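Local coordinates for peptidoglycan synthetase penicillin-binding protein 3 (Bifidobacterium adolescentis, PDB 4YE5) that probably binds penicillin and is likely to cross-link peptidoglycan strands as a transpeptidase during cell-wall synthesis, at residues 34-37 with 41-44; 244-249 with 406-411. One frame throughout, in Å; residues are numbered along the deposited sequence.

In the fold
Contact 1 (34-37 with 41-44) and contact 2 (244-249 with 406-411) lie in different parts of the chain, the first in the PBP dimerisation domain and the second in the transpeptidase domain; their centres are 22 Å apart, they share no strand or helix, and their nearest atoms are about 13 Å apart. Contact 1 is local and partly buried: two strands of one hairpin, with three residues between the segments, held by five hydrogen bonds. Contact 2 is fully buried and joins a sheet strand to a helix from more than 150 residues further on, mainly through apolar side chains, with the selenium of Met246 against the helix backbone. Surface buried between the segments follows suit, 427 Å² against 216 Å².

Contact 1: 34-37 with 41-44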
ATOM      1  N   LYS A  34       1.220 -14.088   7.396  1.00 20.91           N
ATOM      2  CA  LYS A  34       1.134 -12.810   8.096  1.00 24.67           C
ATOM      3  C   LYS A  34       1.538 -11.636   7.200  1.00 21.01           C
ATOM      4  O   LYS A  34       2.208 -11.806   6.171  1.00 22.21           O
ATOM      5  CB  LYS A  34       2.027 -12.792   9.348  1.00 24.83           C
ATOM      6  CG  LYS A  34       1.947 -14.014  10.261  1.00 30.64           C
ATOM      7  CD  LYS A  34       2.784 -13.774  11.525  1.00 37.07           C
ATOM      8  CE  LYS A  34       3.548 -15.021  11.980  1.00 46.10           C
ATOM      9  NZ  LYS A  34       2.710 -16.251  12.086  1.00 44.68           N
ATOM     10  N   ILE A  35       1.115 -10.448   7.604  1.00 19.15           N
ATOM     11  CA  ILE A  35       1.660  -9.211   7.057  1.00 20.41           C
ATOM     12  C   ILE A  35       2.402  -8.515   8.185  1.00 22.41           C
ATOM     13  O   ILE A  35       1.885  -8.398   9.301  1.00 22.45           O
ATOM     14  CB  ILE A  35       0.568  -8.283   6.504  1.00 24.49           C
ATOM     15  CG1 ILE A  35      -0.173  -8.971   5.350  1.00 22.03           C
ATOM     16  CG2 ILE A  35       1.213  -6.940   6.023  1.00 18.13           C
ATOM     17  CD1 ILE A  35      -1.532  -8.351   4.999  1.00 18.40           C
HETATM   18  N   MSE A  36       3.622  -8.074   7.897  1.00 20.16           N
HETATM   19  CA  MSE A  36       4.476  -7.448   8.900  1.00 19.34           C
HETATM   20  C   MSE A  36       5.024  -6.132   8.382  1.00 18.57           C
HETATM   21  O   MSE A  36       5.099  -5.934   7.174  1.00 18.50           O
HETATM   22  CB  MSE A  36       5.644  -8.387   9.223  1.00 19.39           C
HETATM   23  CG  MSE A  36       5.203  -9.657   9.939  1.00 38.00           C
HETATM   24 SE   MSE A  36       6.675 -10.914  10.083  0.58 36.46          SE
HETATM   25  CE  MSE A  36       6.973 -11.281   8.192  1.00 35.67           C
ATOM     26  N   ASP A  37       5.411  -5.228   9.282  1.00 18.48           N
ATOM     27  CA  ASP A  37       6.021  -3.980   8.829  1.00 18.25           C
ATOM     28  C   ASP A  37       7.500  -4.260   8.555  1.00 25.80           C
ATOM     29  O   ASP A  37       7.978  -5.397   8.732  1.00 23.39           O
ATOM     30  CB  ASP A  37       5.798  -2.812   9.831  1.00 17.98           C
ATOM     31  CG  ASP A  37       6.888  -2.700  10.927  1.00 22.94           C
ATOM     32  OD1 ASP A  37       7.588  -3.691  11.236  1.00 22.81           O
ATOM     33  OD2 ASP A  37       7.044  -1.584  11.496  1.00 25.27           O
ATOM     34  N   ALA A  41       7.316  -6.299  12.775  1.00 25.67           N
ATOM     35  CA  ALA A  41       6.160  -6.139  13.649  1.00 29.09           C
ATOM     36  C   ALA A  41       4.928  -6.659  12.917  1.00 27.13           C
ATOM     37  O   ALA A  41       4.696  -6.316  11.766  1.00 20.99           O
ATOM     38  CB  ALA A  41       5.989  -4.667  14.070  1.00 27.05           C
ATOM     39  N   ILE A  42       4.151  -7.511  13.575  1.00 24.59           N
ATOM     40  CA  ILE A  42       3.001  -8.142  12.937  1.00 23.77           C
ATOM     41  C   ILE A  42       1.830  -7.173  12.758  1.00 26.75           C
ATOM     42  O   ILE A  42       1.440  -6.491  13.697  1.00 29.83           O
ATOM     43  CB  ILE A  42       2.572  -9.408  13.717  1.00 26.88           C
ATOM     44  CG1 ILE A  42       3.739 -10.408  13.739  1.00 30.20           C
ATOM     45  CG2 ILE A  42       1.326 -10.041  13.097  1.00 19.38           C
ATOM     46  CD1 ILE A  42       3.545 -11.611  14.674  1.00 32.27           C
ATOM     47  N   LEU A  43       1.290  -7.104  11.538  1.00 24.34           N
ATOM     48  CA  LEU A  43       0.197  -6.175  11.215  1.00 21.04           C
ATOM     49  C   LEU A  43      -1.108  -6.903  10.926  1.00 21.84           C
ATOM     50  O   LEU A  43      -2.195  -6.352  11.126  1.00 21.12           O
ATOM     51  CB  LEU A  43       0.553  -5.319  10.004  1.00 17.82           C
ATOM     52  CG  LEU A  43       1.807  -4.468  10.141  1.00 23.66           C
ATOM     53  CD1 LEU A  43       2.140  -3.846   8.811  1.00 19.09           C
ATOM     54  CD2 LEU A  43       1.599  -3.414  11.209  1.00 17.69           C
ATOM     55  N   ALA A  44      -0.995  -8.137  10.436  1.00 20.90           N
ATOM     56  CA  ALA A  44      -2.164  -8.957  10.119  1.00 20.08           C
ATOM     57  C   ALA A  44      -1.807 -10.405  10.368  1.00 22.13           C
ATOM     58  O   ALA A  44      -0.737 -10.857   9.956  1.00 21.71           O
ATOM     59  CB  ALA A  44      -2.563  -8.792   8.651  1.00 18.35           C
TER
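Ile35 and Ala44 lie side by side on one face of a short antiparallel hairpin, where the CD1 end of Ile35 comes to 3.8 Å from Ala44 CB. Their backbones form a hydrogen-bonded pair, with Ile35 N giving to Ala44 O and Ala44 N returning a bond to Ile35 O. That same carbonyl also takes Leu43 N at 2.7 Å, with 161° at the hydrogen, so Ile35 O is gripped by two successive amides. Leu43 and Ala44 thus both face Ile35, which defines a classic beta bulge; the next pair, Met36 with Ile42, is non-hydrogen-bonded and one residue out of step.

On the face carrying Met36 and Ile42, the CG methylene of the selenomethionine lies 4.1 Å from Ile42 CG1, while the selenium end leads away. Ile42 also meets Lys34: its CD1 is 3.9 Å from Lys34 CD, the lysine chain running at a slant across the isoleucine, and the lysine then bends off at its last two torsions. Leu43 reaches along to the end of strand 35-36 with CD1, 3.7 Å from Met36 C and 3.9 Å from Asp37 CB.

The hairpin belongs to a mixed sheet in which strand 35-36 lies between strand 42-46 and strand 214-217; Leu217 touches both Ile35 and Leu43. At the turn, Asp37 N donates to Ala41 O. The Asp37 carboxylate folds back, its chi1 of 89° setting CG between the backbone N and the carbonyl carbon, and OD1 receives Ala41 N at 3.0 Å from above the carboxylate plane. OD1 also accepts from Asn39 N within the turn, and OD2 from Arg221 N, at the start of helix 221-238.

Contact 2: 244-249 with 406-411; sequences IAMVQD and VNVMQL
The first turn of helix 408-419 sits over strand 242-249, the backbones being nearest at Met246 and Val408, whose CA atoms are 7.3 Å apart. Selenomethionine Met246 spans this distance: fully extended, with CG anti to the backbone N (chi1 178°), it carries its selenium to 3.5 Å from Met409 CA. Its methyl CE goes on to the flank of Met409, 3.8 Å from CG, and the two side chains cross at about a right angle. Met409 then bends at chi2 and chi3, taking its own selenium away from the strand.

Strand 242-249 lies between strands 255-260 and 517-524 in the antiparallel five-stranded sheet of the penicillin-binding transpeptidase fold, and Leu258 and Thr520 from these neighbours also touch Val408. Met246 SE lies 3.8 Å from Val408 O, and the valine meets the strand at Ile244 as well, CB to Ile244 CD1 being 4.1 Å, as the two side chains run alongside in opposing senses.

The helix start is fixed by a capping box: Gln410 N donates to Asn407 OD1 at 2.9 Å, and Asn407 N to Gln410 OE1 at 3.0 Å. Gln410 NE2 is held in turn by the carbonyls of Gln370 and Glu381.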
ATOM      1  N   ILE A 244      -3.674  13.758   2.702  1.00 16.06           N
ATOM      2  CA  ILE A 244      -2.907  12.528   2.466  1.00 14.66           C
ATOM      3  C   ILE A 244      -1.427  12.884   2.533  1.00 16.92           C
ATOM      4  O   ILE A 244      -1.054  14.029   2.302  1.00 14.52           O
ATOM      5  CB  ILE A 244      -3.256  11.875   1.099  1.00 19.40           C
ATOM      6  CG1 ILE A 244      -2.736  12.699  -0.059  1.00 19.48           C
ATOM      7  CG2 ILE A 244      -4.780  11.645   0.934  1.00 15.88           C
ATOM      8  CD1 ILE A 244      -3.410  12.365  -1.424  1.00 25.72           C
ATOM      9  N   ALA A 245      -0.580  11.917   2.870  1.00 13.39           N
ATOM     10  CA  ALA A 245       0.845  12.181   3.039  1.00 13.09           C
ATOM     11  C   ALA A 245       1.604  10.929   2.704  1.00 17.44           C
ATOM     12  O   ALA A 245       1.103   9.812   2.910  1.00 16.64           O
ATOM     13  CB  ALA A 245       1.158  12.573   4.486  1.00 12.99           C
HETATM   14  N   MSE A 246       2.824  11.109   2.219  1.00 16.89           N
HETATM   15  CA  MSE A 246       3.669   9.982   1.845  1.00 14.75           C
HETATM   16  C   MSE A 246       5.101  10.279   2.221  1.00 14.29           C
HETATM   17  O   MSE A 246       5.551  11.420   2.082  1.00 14.97           O
HETATM   18  CB  MSE A 246       3.589   9.761   0.329  1.00 13.93           C
HETATM   19  CG  MSE A 246       4.455   8.644  -0.160  1.00 24.32           C
HETATM   20 SE   MSE A 246       4.087   8.446  -2.045  0.56 16.97          SE
HETATM   21  CE  MSE A 246       5.072   6.852  -2.347  1.00 16.61           C
ATOM     22  N   VAL A 247       5.821   9.265   2.697  1.00 14.02           N
ATOM     23  CA  VAL A 247       7.245   9.409   2.966  1.00 14.16           C
ATOM     24  C   VAL A 247       7.998   8.353   2.161  1.00 15.60           C
ATOM     25  O   VAL A 247       7.705   7.157   2.275  1.00 15.92           O
ATOM     26  CB  VAL A 247       7.580   9.214   4.478  1.00 14.32           C
ATOM     27  CG1 VAL A 247       9.108   9.274   4.683  1.00 14.57           C
ATOM     28  CG2 VAL A 247       6.875  10.259   5.343  1.00 13.86           C
ATOM     29  N   GLN A 248       8.957   8.780   1.349  1.00 14.85           N
ATOM     30  CA  GLN A 248       9.735   7.856   0.529  1.00 15.51           C
ATOM     31  C   GLN A 248      11.241   7.963   0.815  1.00 15.88           C
ATOM     32  O   GLN A 248      11.771   9.069   0.963  1.00 15.58           O
ATOM     33  CB  GLN A 248       9.467   8.151  -0.967  1.00 15.60           C
ATOM     34  CG  GLN A 248      10.280   7.294  -1.944  1.00 16.42           C
ATOM     35  CD  GLN A 248       9.763   7.396  -3.358  1.00 25.84           C
ATOM     36  OE1 GLN A 248       8.555   7.448  -3.582  1.00 21.51           O
ATOM     37  NE2 GLN A 248      10.668   7.438  -4.320  1.00 17.23           N
ATOM     38  N   ASP A 249      11.916   6.821   0.914  1.00 16.57           N
ATOM     39  CA  ASP A 249      13.379   6.787   1.045  1.00 19.01           C
ATOM     40  C   ASP A 249      14.044   7.107  -0.290  1.00 22.06           C
ATOM     41  O   ASP A 249      13.852   6.380  -1.270  1.00 21.07           O
ATOM     42  CB  ASP A 249      13.861   5.405   1.477  1.00 19.59           C
ATOM     43  CG  ASP A 249      15.383   5.340   1.587  1.00 28.86           C
ATOM     44  OD1 ASP A 249      15.929   5.898   2.563  1.00 33.57           O
ATOM     45  OD2 ASP A 249      16.029   4.749   0.702  1.00 28.53           O
ATOM     46  N   VAL A 406      -1.966  13.645 -11.461  1.00 14.01           N
ATOM     47  CA  VAL A 406      -1.050  12.701 -10.837  1.00 19.40           C
ATOM     48  C   VAL A 406      -1.672  12.153  -9.552  1.00 20.50           C
ATOM     49  O   VAL A 406      -2.579  12.768  -9.000  1.00 17.56           O
ATOM     50  CB  VAL A 406       0.249  13.417 -10.442  1.00 16.20           C
ATOM     51  CG1 VAL A 406       0.837  14.151 -11.651  1.00 13.40           C
ATOM     52  CG2 VAL A 406      -0.023  14.420  -9.294  1.00 13.33           C
ATOM     53  N   ASN A 407      -1.193  11.004  -9.070  1.00 19.27           N
ATOM     54  CA  ASN A 407      -1.479  10.646  -7.681  1.00 17.24           C
ATOM     55  C   ASN A 407      -0.277  10.997  -6.822  1.00 16.05           C
ATOM     56  O   ASN A 407       0.773  11.411  -7.349  1.00 13.26           O
ATOM     57  CB  ASN A 407      -1.917   9.177  -7.514  1.00 17.96           C
ATOM     58  CG  ASN A 407      -0.940   8.203  -8.114  1.00 22.71           C
ATOM     59  OD1 ASN A 407       0.267   8.270  -7.859  1.00 20.48           O
ATOM     60  ND2 ASN A 407      -1.452   7.291  -8.938  1.00 17.92           N
ATOM     61  N   VAL A 408      -0.419  10.861  -5.509  1.00 11.45           N
ATOM     62  CA  VAL A 408       0.659  11.269  -4.629  1.00 11.91           C
ATOM     63  C   VAL A 408       1.935  10.446  -4.831  1.00 16.22           C
ATOM     64  O   VAL A 408       3.046  10.971  -4.663  1.00 14.88           O
ATOM     65  CB  VAL A 408       0.200  11.311  -3.124  1.00 11.95           C
ATOM     66  CG1 VAL A 408       0.059   9.908  -2.534  1.00 11.47           C
ATOM     67  CG2 VAL A 408       1.183  12.150  -2.282  1.00 14.67           C
HETATM   68  N   MSE A 409       1.800   9.171  -5.219  1.00 15.93           N
HETATM   69  CA  MSE A 409       2.977   8.319  -5.411  1.00 17.01           C
HETATM   70  C   MSE A 409       3.781   8.772  -6.639  1.00 18.25           C
HETATM   71  O   MSE A 409       5.017   8.794  -6.633  1.00 15.56           O
HETATM   72  CB  MSE A 409       2.589   6.836  -5.572  1.00 16.81           C
HETATM   73  CG  MSE A 409       1.914   6.211  -4.352  1.00 20.46           C
HETATM   74 SE   MSE A 409      -0.016   6.515  -4.330  0.64 22.90          SE
HETATM   75  CE  MSE A 409      -0.601   5.259  -5.723  1.00 22.01           C
ATOM     76  N   GLN A 410       3.070   9.094  -7.713  1.00 13.76           N
ATOM     77  CA  GLN A 410       3.718   9.567  -8.935  1.00 15.89           C
ATOM     78  C   GLN A 410       4.410  10.917  -8.709  1.00 16.37           C
ATOM     79  O   GLN A 410       5.533  11.137  -9.159  1.00 16.96           O
ATOM     80  CB  GLN A 410       2.678   9.731 -10.038  1.00 16.35           C
ATOM     81  CG  GLN A 410       2.128   8.412 -10.564  1.00 22.01           C
ATOM     82  CD  GLN A 410       0.995   8.647 -11.534  1.00 21.23           C
ATOM     83  OE1 GLN A 410       0.174   9.541 -11.313  1.00 19.77           O
ATOM     84  NE2 GLN A 410       0.946   7.865 -12.622  1.00 18.21           N
ATOM     85  N   LEU A 411       3.736  11.821  -8.012  1.00 15.85           N
ATOM     86  CA  LEU A 411       4.320  13.131  -7.742  1.00 17.05           C
ATOM     87  C   LEU A 411       5.594  12.971  -6.903  1.00 14.04           C
ATOM     88  O   LEU A 411       6.619  13.593  -7.158  1.00 15.46           O
ATOM     89  CB  LEU A 411       3.306  13.998  -6.987  1.00 15.39           C
ATOM     90  CG  LEU A 411       3.763  15.432  -6.719  1.00 23.55           C
ATOM     91  CD1 LEU A 411       4.170  16.064  -8.021  1.00 22.06           C
ATOM     92  CD2 LEU A 411       2.638  16.224  -6.051  1.00 16.40           C
TER